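Local coordinates for protein methyl-coenzyme M reductase subunit gamma (Methanosarcina barkeri, PDB 1E6Y) that forms part of methyl-coenzyme M reductase, the nickel-porphinoid enzyme complex that releases methane from methyl-coenzyme M with coenzyme B as reductant, the last step of methanogenesis, at residues C[41-46]-C[125-130]; C[51-54]-C[58-61]; C[85-90]-C[99-104]; C[107-112]-C[131-136]; C[143-148]-C[197-202]. All coordinates share one frame; numbering follows the deposited sequence.

In the fold
Four of the five contacts gather round helix 127-139 and the antiparallel sheet of strands 113-116, 121-126, 82-89 and 148-150. Interactions 1 and 4 both use that helix, their centres about 12 Å apart; they cross along the chain, and Arg43 of the first is salt-bridged to Glu131 of the second. Interactions 2 and 3 are nested inside the loop closed by interaction 1: interaction 2 lies outlying, against the beta subunit, and interaction 3, at the centre of the chain, pins helix 98-108 to the inner strand 82-89. Phe104 joins it to interaction 4 and Thr143 to interaction 5, which comes last and leads on to the three-stranded sheet. The core contacts probably help hold the framework carrying Arg120, which binds coenzyme M.

Interaction 1: residues C[41-46]-C[125-130]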
# COMPACT_ATOMS: atom_id res chain seq x y z
N GLY C 41 39.93 -5.07 -21.29
CA GLY C 41 39.67 -3.64 -21.26
C GLY C 41 39.55 -2.99 -19.89
O GLY C 41 39.04 -1.87 -19.79
N HIS C 42 40.08 -3.63 -18.85
CA HIS C 42 39.96 -3.10 -17.49
C HIS C 42 41.16 -2.26 -17.07
O HIS C 42 41.09 -1.52 -16.08
CB HIS C 42 39.79 -4.25 -16.50
CG HIS C 42 38.68 -5.20 -16.86
ND1 HIS C 42 37.39 -4.78 -17.10
CD2 HIS C 42 38.69 -6.54 -17.05
CE1 HIS C 42 36.65 -5.82 -17.43
NE2 HIS C 42 37.41 -6.90 -17.40
N ARG C 43 42.27 -2.40 -17.79
CA ARG C 43 43.48 -1.65 -17.50
C ARG C 43 44.45 -1.76 -18.68
O ARG C 43 44.23 -2.63 -19.51
CB ARG C 43 44.18 -2.17 -16.24
CG ARG C 43 44.79 -3.56 -16.38
CD ARG C 43 45.37 -4.00 -15.03
NE ARG C 43 46.42 -5.00 -15.27
CZ ARG C 43 46.15 -6.24 -15.67
NH1 ARG C 43 44.89 -6.62 -15.85
NH2 ARG C 43 47.11 -7.13 -15.90
N ALA C 44 45.42 -0.85 -18.78
CA ALA C 44 46.40 -0.89 -19.86
C ALA C 44 47.22 -2.17 -19.76
O ALA C 44 47.59 -2.60 -18.67
CB ALA C 44 47.31 0.33 -19.77
N PRO C 45 47.49 -2.82 -20.91
CA PRO C 45 48.32 -4.03 -20.93
C PRO C 45 49.64 -3.86 -20.18
O PRO C 45 50.30 -2.82 -20.31
CB PRO C 45 48.53 -4.29 -22.42
CG PRO C 45 47.30 -3.73 -23.05
CD PRO C 45 46.99 -2.48 -22.26
N GLY C 46 49.93 -4.80 -19.29
CA GLY C 46 51.19 -4.78 -18.57
C GLY C 46 51.22 -3.91 -17.33
O GLY C 46 52.21 -3.92 -16.59
N ALA C 125 35.31 -11.93 -10.91
CA ALA C 125 36.27 -12.37 -9.91
C ALA C 125 37.30 -11.27 -9.72
O ALA C 125 37.37 -10.34 -10.52
CB ALA C 125 36.95 -13.67 -10.36
N ARG C 126 38.08 -11.36 -8.64
CA ARG C 126 39.21 -10.47 -8.44
C ARG C 126 40.01 -10.42 -9.74
O ARG C 126 40.23 -11.49 -10.33
CB ARG C 126 40.05 -10.98 -7.27
CG ARG C 126 39.24 -11.04 -5.98
CD ARG C 126 39.12 -9.63 -5.38
NE ARG C 126 38.61 -9.75 -4.00
CZ ARG C 126 38.73 -8.78 -3.10
NH1 ARG C 126 39.30 -7.62 -3.40
NH2 ARG C 126 38.25 -9.01 -1.88
N GLU C 127 40.39 -9.24 -10.21
CA GLU C 127 40.86 -9.09 -11.58
C GLU C 127 41.92 -10.10 -12.02
O GLU C 127 41.78 -10.71 -13.08
CB GLU C 127 41.37 -7.67 -11.84
CG GLU C 127 41.68 -7.45 -13.32
CD GLU C 127 42.14 -6.05 -13.64
OE1 GLU C 127 42.36 -5.77 -14.83
OE2 GLU C 127 42.29 -5.22 -12.71
N ARG C 128 42.95 -10.31 -11.20
CA ARG C 128 44.01 -11.25 -11.60
C ARG C 128 43.49 -12.68 -11.61
O ARG C 128 43.91 -13.47 -12.46
CB ARG C 128 45.28 -11.14 -10.76
CG ARG C 128 45.26 -11.83 -9.40
CD ARG C 128 46.49 -11.40 -8.61
NE ARG C 128 46.46 -9.96 -8.39
CZ ARG C 128 47.50 -9.21 -8.08
NH1 ARG C 128 48.72 -9.71 -7.93
NH2 ARG C 128 47.33 -7.91 -7.90
N ASP C 129 42.58 -13.02 -10.69
CA ASP C 129 41.95 -14.35 -10.69
C ASP C 129 41.10 -14.54 -11.94
O ASP C 129 41.09 -15.61 -12.54
CB ASP C 129 41.05 -14.55 -9.47
CG ASP C 129 41.76 -14.29 -8.15
OD1 ASP C 129 41.05 -13.94 -7.19
OD2 ASP C 129 43.00 -14.46 -8.05
N MET C 130 40.33 -13.50 -12.28
CA MET C 130 39.48 -13.51 -13.46
C MET C 130 40.31 -13.75 -14.73
O MET C 130 39.92 -14.54 -15.59
CB MET C 130 38.71 -12.19 -13.55
CG MET C 130 37.81 -12.05 -14.77
SD MET C 130 38.72 -11.50 -16.23
CE MET C 130 39.21 -9.85 -15.71
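Glu127 OE1 is the hub of this contact, held by Arg43 NH1 in a salt bridge 2.9 Å long and touched by His42 CB at 3.4 Å. The hydrogen bond within that bridge is bent (144°), and NH1 comes from above the carboxylate plane, the two flat groups standing 82° apart. The aliphatic part of Arg43 lies close too, its CD 3.5 Å from Glu127 OE1. Beside this the CE methyl of Met130, on a chain bent twice beyond CG, meets His42 CD2 at 3.6 Å, while His42 NE2 is bonded to Tyr84 O. Glu127 and Met130 are buried and make the close-packed side; on the loop side the chain from Ala44 to Gly46 runs exposed at the surface. Arg43 also pairs with Glu131 through NH1, and Glu127 OE2 with Arg81, a small network of alternating charges. A leucine in place of Arg43 would probably leave Glu127 OE1 and Glu131 without their shared cation. The contact thus fastens the loop after helix 33-40 to the first turn of helix 127-139, where strand 121-126 gives way to it, with strand 82-89 packed against His42 and Met130.

Interaction 2: residues C[51-54]-C[58-61]; sequences STHP and EMGE
His53 and Met59 both set CG between the backbone N and the carbonyl carbon (chi1 62° and 56°), and from there the Met59 chain runs fully extended, which carries its CE methyl to the imidazole. CE stands 3.4 Å from His53 ND1 and 3.6 Å from His53 CE1, approaching the ring obliquely; the sulfur is farther off, with SD 5.0 Å from the centroid of the His53 ring. The ring is fixed from within its own segment: ND1 donates to Pro54 O at 2.7 Å (156°), with the oxygen close to the ring plane. Since NE2 is bonded to Arg126 NH2, it is likely to act there as acceptor, consistent with a neutral imidazole protonated on ND1. Pro54 fills the rest of the contact, its CD 4.1 Å from Met59 SD and its O 3.6 Å from Met59 CE. Outside, Glu58 only grazes the proline, OE1 4.0 Å from Pro54 CB, on an exposed flank. Gly399 and Ala398 of the beta subunit pack on His53 and Met59. Gly60, with positive phi, ends the short helix 56-59, which here folds back on the loop leading into it, and through Arg126 the turn reaches the junction of strand 121-126 and helix 127-139.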
# COMPACT_ATOMS: atom_id res chain seq x y z
N SER C 51 43.37 -1.57 -7.26
CA SER C 51 42.79 -2.18 -6.08
C SER C 51 41.48 -1.50 -5.69
O SER C 51 41.25 -0.34 -6.02
CB SER C 51 43.78 -2.12 -4.92
OG SER C 51 44.05 -0.78 -4.55
N THR C 52 40.60 -2.25 -5.02
CA THR C 52 39.39 -1.68 -4.45
C THR C 52 39.52 -1.53 -2.93
O THR C 52 38.82 -0.72 -2.32
CB THR C 52 38.14 -2.53 -4.81
OG1 THR C 52 36.96 -1.85 -4.38
CG2 THR C 52 38.21 -3.90 -4.15
N HIS C 53 40.44 -2.28 -2.33
CA HIS C 53 40.81 -2.11 -0.93
C HIS C 53 42.26 -2.54 -0.73
O HIS C 53 42.85 -3.15 -1.62
CB HIS C 53 39.87 -2.92 -0.02
CG HIS C 53 39.92 -4.40 -0.24
ND1 HIS C 53 40.98 -5.18 0.16
CD2 HIS C 53 39.00 -5.25 -0.75
CE1 HIS C 53 40.70 -6.45 -0.08
NE2 HIS C 53 39.51 -6.52 -0.63
N PRO C 54 42.88 -2.17 0.40
CA PRO C 54 44.28 -2.53 0.66
C PRO C 54 44.49 -4.04 0.69
O PRO C 54 43.55 -4.81 0.90
CB PRO C 54 44.57 -1.89 2.02
CG PRO C 54 43.58 -0.79 2.14
CD PRO C 54 42.34 -1.31 1.48
N GLU C 58 48.12 -6.11 4.62
CA GLU C 58 48.31 -4.76 5.14
C GLU C 58 47.29 -4.37 6.20
O GLU C 58 47.65 -3.87 7.26
CB GLU C 58 48.28 -3.73 4.00
CG GLU C 58 48.46 -2.29 4.49
CD GLU C 58 48.59 -1.28 3.37
OE1 GLU C 58 48.57 -1.67 2.19
OE2 GLU C 58 48.74 -0.08 3.68
N MET C 59 46.01 -4.56 5.89
CA MET C 59 44.95 -4.12 6.80
C MET C 59 44.60 -5.16 7.86
O MET C 59 44.02 -4.82 8.89
CB MET C 59 43.70 -3.72 6.02
CG MET C 59 43.15 -4.79 5.11
SD MET C 59 41.67 -4.24 4.22
CE MET C 59 41.21 -5.79 3.45
N GLY C 60 45.00 -6.41 7.63
CA GLY C 60 44.67 -7.47 8.56
C GLY C 60 43.25 -7.97 8.41
O GLY C 60 42.45 -7.38 7.68
N GLU C 61 42.93 -9.08 9.08
CA GLU C 61 41.62 -9.70 8.98
C GLU C 61 41.12 -10.11 10.36
O GLU C 61 41.92 -10.45 11.23
CB GLU C 61 41.68 -10.94 8.08
CG GLU C 61 42.05 -10.65 6.64
CD GLU C 61 41.82 -11.84 5.74
OE1 GLU C 61 42.61 -12.81 5.80
OE2 GLU C 61 40.83 -11.83 4.99

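Interaction 3: residues C[85-90]-C[99-104]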
# COMPACT_ATOMS: atom_id res chain seq x y z
N ILE C 85 34.96 -11.28 -17.38
CA ILE C 85 34.96 -11.63 -18.79
C ILE C 85 33.59 -12.21 -19.14
O ILE C 85 33.03 -13.00 -18.38
CB ILE C 85 36.07 -12.65 -19.15
CG1 ILE C 85 36.00 -13.00 -20.64
CG2 ILE C 85 35.95 -13.90 -18.29
CD1 ILE C 85 37.26 -13.62 -21.20
N GLN C 86 33.03 -11.75 -20.25
CA GLN C 86 31.69 -12.16 -20.66
C GLN C 86 31.68 -12.64 -22.11
O GLN C 86 32.30 -12.03 -22.98
CB GLN C 86 30.72 -10.99 -20.50
CG GLN C 86 29.29 -11.31 -20.88
CD GLN C 86 28.31 -10.29 -20.33
OE1 GLN C 86 27.76 -10.48 -19.25
NE2 GLN C 86 28.10 -9.21 -21.07
N PHE C 87 30.98 -13.75 -22.36
CA PHE C 87 30.90 -14.35 -23.68
C PHE C 87 29.46 -14.41 -24.18
O PHE C 87 28.54 -14.66 -23.40
CB PHE C 87 31.45 -15.78 -23.66
CG PHE C 87 32.94 -15.86 -23.53
CD1 PHE C 87 33.54 -15.96 -22.28
CD2 PHE C 87 33.75 -15.92 -24.67
CE1 PHE C 87 34.92 -16.11 -22.15
CE2 PHE C 87 35.13 -16.08 -24.55
CZ PHE C 87 35.72 -16.17 -23.29
N ALA C 88 29.28 -14.21 -25.48
CA ALA C 88 28.08 -14.66 -26.18
C ALA C 88 28.46 -15.87 -27.02
O ALA C 88 29.56 -15.93 -27.57
CB ALA C 88 27.54 -13.54 -27.07
N ASP C 89 27.59 -16.88 -27.04
CA ASP C 89 27.86 -18.13 -27.75
C ASP C 89 26.70 -18.48 -28.67
O ASP C 89 25.56 -18.61 -28.23
CB ASP C 89 28.06 -19.28 -26.75
CG ASP C 89 29.33 -19.14 -25.95
OD1 ASP C 89 30.42 -19.36 -26.52
OD2 ASP C 89 29.24 -18.81 -24.75
N SER C 90 27.00 -18.70 -29.95
CA SER C 90 25.98 -19.04 -30.93
C SER C 90 25.28 -20.36 -30.60
O SER C 90 25.92 -21.32 -30.17
CB SER C 90 26.57 -19.13 -32.34
OG SER C 90 25.56 -19.39 -33.30
N TYR C 99 25.30 -22.21 -19.37
CA TYR C 99 25.33 -22.91 -18.09
C TYR C 99 26.61 -23.71 -17.92
O TYR C 99 27.17 -23.77 -16.83
CB TYR C 99 24.13 -23.84 -17.94
CG TYR C 99 22.88 -23.14 -17.45
CD1 TYR C 99 21.77 -23.02 -18.28
CD2 TYR C 99 22.86 -22.50 -16.21
CE1 TYR C 99 20.67 -22.27 -17.90
CE2 TYR C 99 21.75 -21.75 -15.81
CZ TYR C 99 20.66 -21.63 -16.67
OH TYR C 99 19.59 -20.83 -16.34
N PHE C 100 27.13 -24.24 -19.03
CA PHE C 100 28.30 -25.09 -18.95
C PHE C 100 29.61 -24.34 -18.91
O PHE C 100 30.59 -24.83 -18.33
CB PHE C 100 28.28 -26.14 -20.06
CG PHE C 100 27.27 -27.21 -19.84
CD1 PHE C 100 25.95 -27.03 -20.26
CD2 PHE C 100 27.57 -28.31 -19.04
CE1 PHE C 100 24.95 -27.92 -19.87
CE2 PHE C 100 26.58 -29.21 -18.65
CZ PHE C 100 25.27 -29.02 -19.06
N ARG C 101 29.61 -23.08 -19.37
CA ARG C 101 30.69 -22.19 -19.00
C ARG C 101 30.67 -21.89 -17.49
O ARG C 101 31.71 -21.82 -16.86
CB ARG C 101 30.61 -20.86 -19.75
CG ARG C 101 30.97 -20.95 -21.24
CD ARG C 101 31.25 -19.53 -21.70
NE ARG C 101 31.53 -19.38 -23.12
CZ ARG C 101 32.74 -19.42 -23.67
NH1 ARG C 101 33.82 -19.59 -22.92
NH2 ARG C 101 32.80 -19.25 -24.99
N SER C 102 29.48 -21.68 -16.94
CA SER C 102 29.36 -21.38 -15.52
C SER C 102 29.77 -22.56 -14.63
O SER C 102 30.42 -22.37 -13.61
CB SER C 102 27.93 -20.94 -15.19
OG SER C 102 27.70 -19.64 -15.69
N TYR C 103 29.42 -23.77 -15.06
CA TYR C 103 29.85 -24.99 -14.36
C TYR C 103 31.36 -25.13 -14.42
O TYR C 103 32.00 -25.46 -13.42
CB TYR C 103 29.21 -26.24 -14.98
CG TYR C 103 27.70 -26.25 -14.95
CD1 TYR C 103 26.98 -25.52 -14.00
CD2 TYR C 103 26.98 -26.96 -15.92
CE1 TYR C 103 25.59 -25.47 -14.03
CE2 TYR C 103 25.59 -26.91 -15.96
CZ TYR C 103 24.90 -26.17 -15.02
OH TYR C 103 23.53 -26.10 -15.10
N PHE C 104 31.92 -24.90 -15.60
CA PHE C 104 33.36 -24.87 -15.79
C PHE C 104 34.05 -23.96 -14.77
O PHE C 104 35.00 -24.36 -14.11
CB PHE C 104 33.69 -24.42 -17.22
CG PHE C 104 35.11 -23.97 -17.42
CD1 PHE C 104 36.15 -24.89 -17.43
CD2 PHE C 104 35.40 -22.62 -17.58
CE1 PHE C 104 37.47 -24.47 -17.59
CE2 PHE C 104 36.72 -22.19 -17.74
CZ PHE C 104 37.75 -23.12 -17.75
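The guanidinium of Arg101 lies flat on the ring of Phe87 while its edge grips Asp89, a cation-pi stack and a side-on salt bridge that join helix 98-108 to strand 82-89 of the antiparallel sheet. Phe87 and Asp89, two residues apart on the strand, both point toward the helix and so offer Arg101 an aromatic face and a carboxylate together. The guanidinium and ring planes are only 6° apart, with centres 3.8 Å from each other; CZ sits over the ring near CG, and NH1 reaches across the ring centre. The carboxylate lies beside the guanidinium edge, the two groups nearly coplanar (22°). The Arg101 chain, extended from CG to NE, spans the gap from helix to sheet and brings the guanidinium over Phe87 with its NE/NH2 edge turned to Asp89. The pair is buried. The third nitrogen, NH1, is hydrogen-bonded to Gln137 of helix 127-139, and NH2 has a second partner in Thr143. The charge is therefore likely to be well compensated inside the protein. On the far side of the strand Gln86 bonds Arg120, which binds coenzyme M, so the contact probably lies behind the part of the active site that holds Arg120. In the grip itself, Arg101 NH2 meets the syn lone pair of Asp89 OD1 at 2.8 Å, and the straighter partner bond (173°) joins Arg101 NE to Asp89 OD2 at 2.9 Å.

Interaction 4: residues C[107-112]-C[131-136]; sequences INFRGV and EQCAKV
Cys133 lies broadside over one face of the Phe109 ring, its thiol and its methylene both above the six-membered ring. SG is 4.1 Å from the centroid of the Phe109 ring, only 12° off the normal, a sulfur-aromatic contact; Cys133 CB is 3.9 Å from the same centroid, a CH-pi contact. The two divide the face between them, CB leaning to the CD2 and CE2 side and SG to CD1 and CE1. With SG anti to the backbone N of Cys133 (chi1 179°), the CB-SG bond runs across the ring, whereas Phe109 CE2 presses close to the helix backbone, 3.5 Å from Cys133 CA. Val136, one turn further on, closes the edge: its CG2 lies in the ring plane, 3.9 Å from Phe109 CZ. No hydrogen bond crosses the contact. Phe104 adds a second aromatic to the cluster, its ring inclined at about 65° to that of Phe109. An alanine at Phe109 is likely to leave Cys133 and Val136 without their aromatic cover and to open a gap beside helix 127-139. Outside the cluster, Arg110 is hydrogen-bonded to Gly259 of the beta subunit, so the turn also borders that interface. In sum, an aromatic residue just after helix 98-108 packs on helix 127-139 through a Cys sulfur-aromatic contact, joining the end of the one helix to the other, both of which pack on the four-stranded sheet.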
# COMPACT_ATOMS: atom_id res chain seq x y z
N ILE C 107 33.41 -25.11 -10.87
CA ILE C 107 34.06 -26.37 -10.50
C ILE C 107 35.59 -26.25 -10.48
O ILE C 107 36.25 -26.84 -9.62
CB ILE C 107 33.63 -27.51 -11.45
CG1 ILE C 107 32.16 -27.85 -11.22
CG2 ILE C 107 34.49 -28.76 -11.24
CD1 ILE C 107 31.54 -28.72 -12.29
N ASN C 108 36.15 -25.43 -11.36
CA ASN C 108 37.59 -25.46 -11.61
C ASN C 108 38.36 -24.24 -11.11
O ASN C 108 39.60 -24.25 -11.10
CB ASN C 108 37.85 -25.66 -13.10
CG ASN C 108 37.31 -26.98 -13.60
OD1 ASN C 108 37.84 -28.04 -13.28
ND2 ASN C 108 36.23 -26.93 -14.36
N PHE C 109 37.65 -23.19 -10.70
CA PHE C 109 38.31 -21.97 -10.25
C PHE C 109 37.82 -21.53 -8.88
O PHE C 109 36.65 -21.70 -8.55
CB PHE C 109 38.09 -20.84 -11.26
CG PHE C 109 38.79 -21.07 -12.57
CD1 PHE C 109 38.21 -21.87 -13.55
CD2 PHE C 109 40.08 -20.58 -12.78
CE1 PHE C 109 38.91 -22.19 -14.71
CE2 PHE C 109 40.78 -20.89 -13.94
CZ PHE C 109 40.19 -21.69 -14.91
N ARG C 110 38.73 -20.99 -8.07
CA ARG C 110 38.39 -20.54 -6.72
C ARG C 110 37.94 -19.09 -6.73
O ARG C 110 38.51 -18.26 -7.43
CB ARG C 110 39.61 -20.66 -5.80
CG ARG C 110 40.23 -22.05 -5.83
CD ARG C 110 41.35 -22.13 -4.79
NE ARG C 110 40.73 -22.21 -3.45
CZ ARG C 110 40.99 -21.32 -2.49
NH1 ARG C 110 40.38 -21.48 -1.32
NH2 ARG C 110 41.81 -20.30 -2.70
N GLY C 111 36.97 -18.77 -5.88
CA GLY C 111 36.57 -17.38 -5.70
C GLY C 111 35.99 -16.75 -6.95
O GLY C 111 36.41 -15.67 -7.35
N VAL C 112 35.04 -17.43 -7.57
CA VAL C 112 34.42 -16.93 -8.79
C VAL C 112 32.93 -16.65 -8.61
O VAL C 112 32.26 -17.26 -7.77
CB VAL C 112 34.60 -17.92 -9.97
CG1 VAL C 112 36.05 -17.92 -10.42
CG2 VAL C 112 34.15 -19.32 -9.58
N GLU C 131 41.49 -13.13 -14.80
CA GLU C 131 42.36 -13.26 -15.97
C GLU C 131 42.87 -14.69 -16.18
O GLU C 131 43.04 -15.13 -17.31
CB GLU C 131 43.55 -12.30 -15.88
CG GLU C 131 43.17 -10.84 -16.11
CD GLU C 131 44.35 -9.99 -16.56
OE1 GLU C 131 45.50 -10.30 -16.19
OE2 GLU C 131 44.12 -9.00 -17.29
N GLN C 132 43.07 -15.41 -15.08
CA GLN C 132 43.46 -16.82 -15.15
C GLN C 132 42.36 -17.64 -15.80
O GLN C 132 42.62 -18.49 -16.66
CB GLN C 132 43.73 -17.37 -13.76
CG GLN C 132 45.10 -17.05 -13.20
CD GLN C 132 45.48 -17.96 -12.04
OE1 GLN C 132 44.63 -18.67 -11.49
NE2 GLN C 132 46.76 -17.97 -11.69
N CYS C 133 41.12 -17.42 -15.35
CA CYS C 133 39.96 -18.10 -15.90
C CYS C 133 39.72 -17.69 -17.35
O CYS C 133 39.48 -18.54 -18.22
CB CYS C 133 38.72 -17.78 -15.06
SG CYS C 133 37.22 -18.56 -15.66
N ALA C 134 39.85 -16.39 -17.61
CA ALA C 134 39.70 -15.83 -18.95
C ALA C 134 40.66 -16.47 -19.95
O ALA C 134 40.26 -16.81 -21.06
CB ALA C 134 39.92 -14.33 -18.90
N LYS C 135 41.91 -16.67 -19.53
CA LYS C 135 42.93 -17.23 -20.41
C LYS C 135 42.58 -18.63 -20.88
O LYS C 135 42.73 -18.95 -22.06
CB LYS C 135 44.29 -17.25 -19.70
CG LYS C 135 45.46 -17.60 -20.60
CD LYS C 135 46.76 -17.13 -20.00
CE LYS C 135 47.62 -16.41 -21.03
NZ LYS C 135 48.35 -17.37 -21.91
N VAL C 136 42.06 -19.46 -19.97
CA VAL C 136 41.66 -20.81 -20.32
C VAL C 136 40.46 -20.80 -21.27
O VAL C 136 40.44 -21.53 -22.26
CB VAL C 136 41.30 -21.64 -19.06
CG1 VAL C 136 40.89 -23.06 -19.46
CG2 VAL C 136 42.49 -21.69 -18.11

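Interaction 5: residues C[143-148]-C[197-202]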
# COMPACT_ATOMS: atom_id res chain seq x y z
N THR C 143 35.87 -22.28 -26.34
CA THR C 143 35.54 -21.14 -27.19
C THR C 143 36.00 -21.35 -28.64
O THR C 143 37.16 -21.66 -28.89
CB THR C 143 36.17 -19.84 -26.66
OG1 THR C 143 35.75 -19.62 -25.31
CG2 THR C 143 35.73 -18.66 -27.51
N ASP C 144 35.05 -21.26 -29.56
CA ASP C 144 35.37 -20.94 -30.95
C ASP C 144 35.11 -19.46 -31.16
O ASP C 144 34.01 -18.98 -30.89
CB ASP C 144 34.52 -21.75 -31.91
CG ASP C 144 34.80 -21.40 -33.36
OD1 ASP C 144 35.87 -21.78 -33.86
OD2 ASP C 144 34.00 -20.65 -33.96
N HIS C 145 36.09 -18.76 -31.72
CA HIS C 145 36.02 -17.31 -31.78
C HIS C 145 35.27 -16.75 -32.99
O HIS C 145 35.11 -15.54 -33.11
CB HIS C 145 37.42 -16.71 -31.70
CG HIS C 145 38.04 -16.83 -30.35
ND1 HIS C 145 37.62 -16.07 -29.27
CD2 HIS C 145 38.99 -17.67 -29.87
CE1 HIS C 145 38.29 -16.44 -28.19
NE2 HIS C 145 39.12 -17.41 -28.53
N ALA C 146 34.76 -17.64 -33.84
CA ALA C 146 33.79 -17.24 -34.86
C ALA C 146 32.38 -17.36 -34.30
O ALA C 146 31.59 -16.42 -34.39
CB ALA C 146 33.93 -18.12 -36.10
N LEU C 147 32.09 -18.49 -33.67
CA LEU C 147 30.77 -18.78 -33.14
C LEU C 147 30.51 -18.11 -31.79
O LEU C 147 29.37 -18.03 -31.35
CB LEU C 147 30.56 -20.30 -33.02
CG LEU C 147 30.49 -21.05 -34.35
CD1 LEU C 147 30.56 -22.54 -34.10
CD2 LEU C 147 29.21 -20.69 -35.08
N ALA C 148 31.58 -17.64 -31.15
CA ALA C 148 31.46 -16.92 -29.89
C ALA C 148 32.11 -15.55 -29.98
O ALA C 148 32.81 -15.25 -30.95
CB ALA C 148 32.09 -17.73 -28.76
N VAL C 197 44.14 -8.43 -32.19
CA VAL C 197 44.49 -9.70 -31.57
C VAL C 197 44.04 -10.84 -32.46
O VAL C 197 42.88 -10.90 -32.87
CB VAL C 197 43.82 -9.84 -30.17
CG1 VAL C 197 44.22 -11.15 -29.52
CG2 VAL C 197 44.22 -8.66 -29.29
N ASP C 198 45.00 -11.67 -32.86
CA ASP C 198 44.71 -12.86 -33.66
C ASP C 198 44.17 -13.95 -32.75
O ASP C 198 44.90 -14.46 -31.89
CB ASP C 198 45.98 -13.34 -34.37
CG ASP C 198 45.68 -14.25 -35.56
OD1 ASP C 198 44.72 -15.04 -35.50
OD2 ASP C 198 46.42 -14.17 -36.56
N LEU C 199 42.90 -14.29 -32.92
CA LEU C 199 42.26 -15.31 -32.10
C LEU C 199 42.19 -16.65 -32.84
O LEU C 199 41.44 -17.55 -32.45
CB LEU C 199 40.86 -14.85 -31.69
CG LEU C 199 40.82 -13.60 -30.80
CD1 LEU C 199 39.39 -13.24 -30.47
CD2 LEU C 199 41.62 -13.85 -29.53
N GLY C 200 42.99 -16.76 -33.90
CA GLY C 200 43.17 -18.04 -34.57
C GLY C 200 42.11 -18.37 -35.60
O GLY C 200 41.09 -17.68 -35.72
N LYS C 201 42.35 -19.43 -36.37
CA LYS C 201 41.40 -19.91 -37.36
C LYS C 201 40.20 -20.57 -36.69
O LYS C 201 40.35 -21.32 -35.73
CB LYS C 201 42.07 -20.89 -38.32
CG LYS C 201 43.22 -20.27 -39.10
CD LYS C 201 43.65 -21.11 -40.29
CE LYS C 201 44.49 -20.28 -41.27
NZ LYS C 201 45.50 -19.41 -40.59
N PRO C 202 38.99 -20.24 -37.16
CA PRO C 202 37.76 -20.83 -36.63
C PRO C 202 37.64 -22.33 -36.92
O PRO C 202 38.24 -22.84 -37.87
CB PRO C 202 36.65 -20.04 -37.33
CG PRO C 202 37.28 -19.53 -38.57
CD PRO C 202 38.70 -19.22 -38.18
O HOH W 1 38.55 -22.50 -33.04
O HOH W 2 38.67 -19.55 -32.82
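Leu199 meets the ring of His145 just after Asp198, whose OD1 turns back to accept from Gly200 N at 2.9 Å, an Asx turn that shapes the bend. CB of Leu199 stands over one face of the ring, 4.0 Å from the His145 centroid, a CH-pi contact, and its CD1 reaches along to His145 ND1 at 3.5 Å. Thr143 CG2 covers the opposite face, so the imidazole is sandwiched between two aliphatic groups, and its NE2 is bonded to Met138 O at the end of the preceding helix. No direct hydrogen bond joins the two segments; a water accepts a hydrogen bond from His145 N at 2.9 Å and gives a weak one to Leu199 O. Gly200, with positive phi, carries the chain round to Lys201, whose O receives a weak bond from a second water that also donates to Asp144 OD1 at 2.9 Å. Pro202 then closes the contact, its CB 3.5 Å from Ala146 CB and its CA 3.5 Å from Asp144 OD1, an oxygen further bonded to Met203 N. The carboxylate is directed there with CG anti to the backbone N (chi1 178°), and its other oxygen, OD2, makes an Asx turn through Ala146 N, extended to Leu147 N at 2.9 Å, which holds the 143-148 loop in a compact bend. The contact joins that loop, between helix 127-139 and strand 148-150, to the chain leaving edge strand 192-198, and so packs the three-stranded sheet against the helix-and-sheet core by two Asx-braced turns.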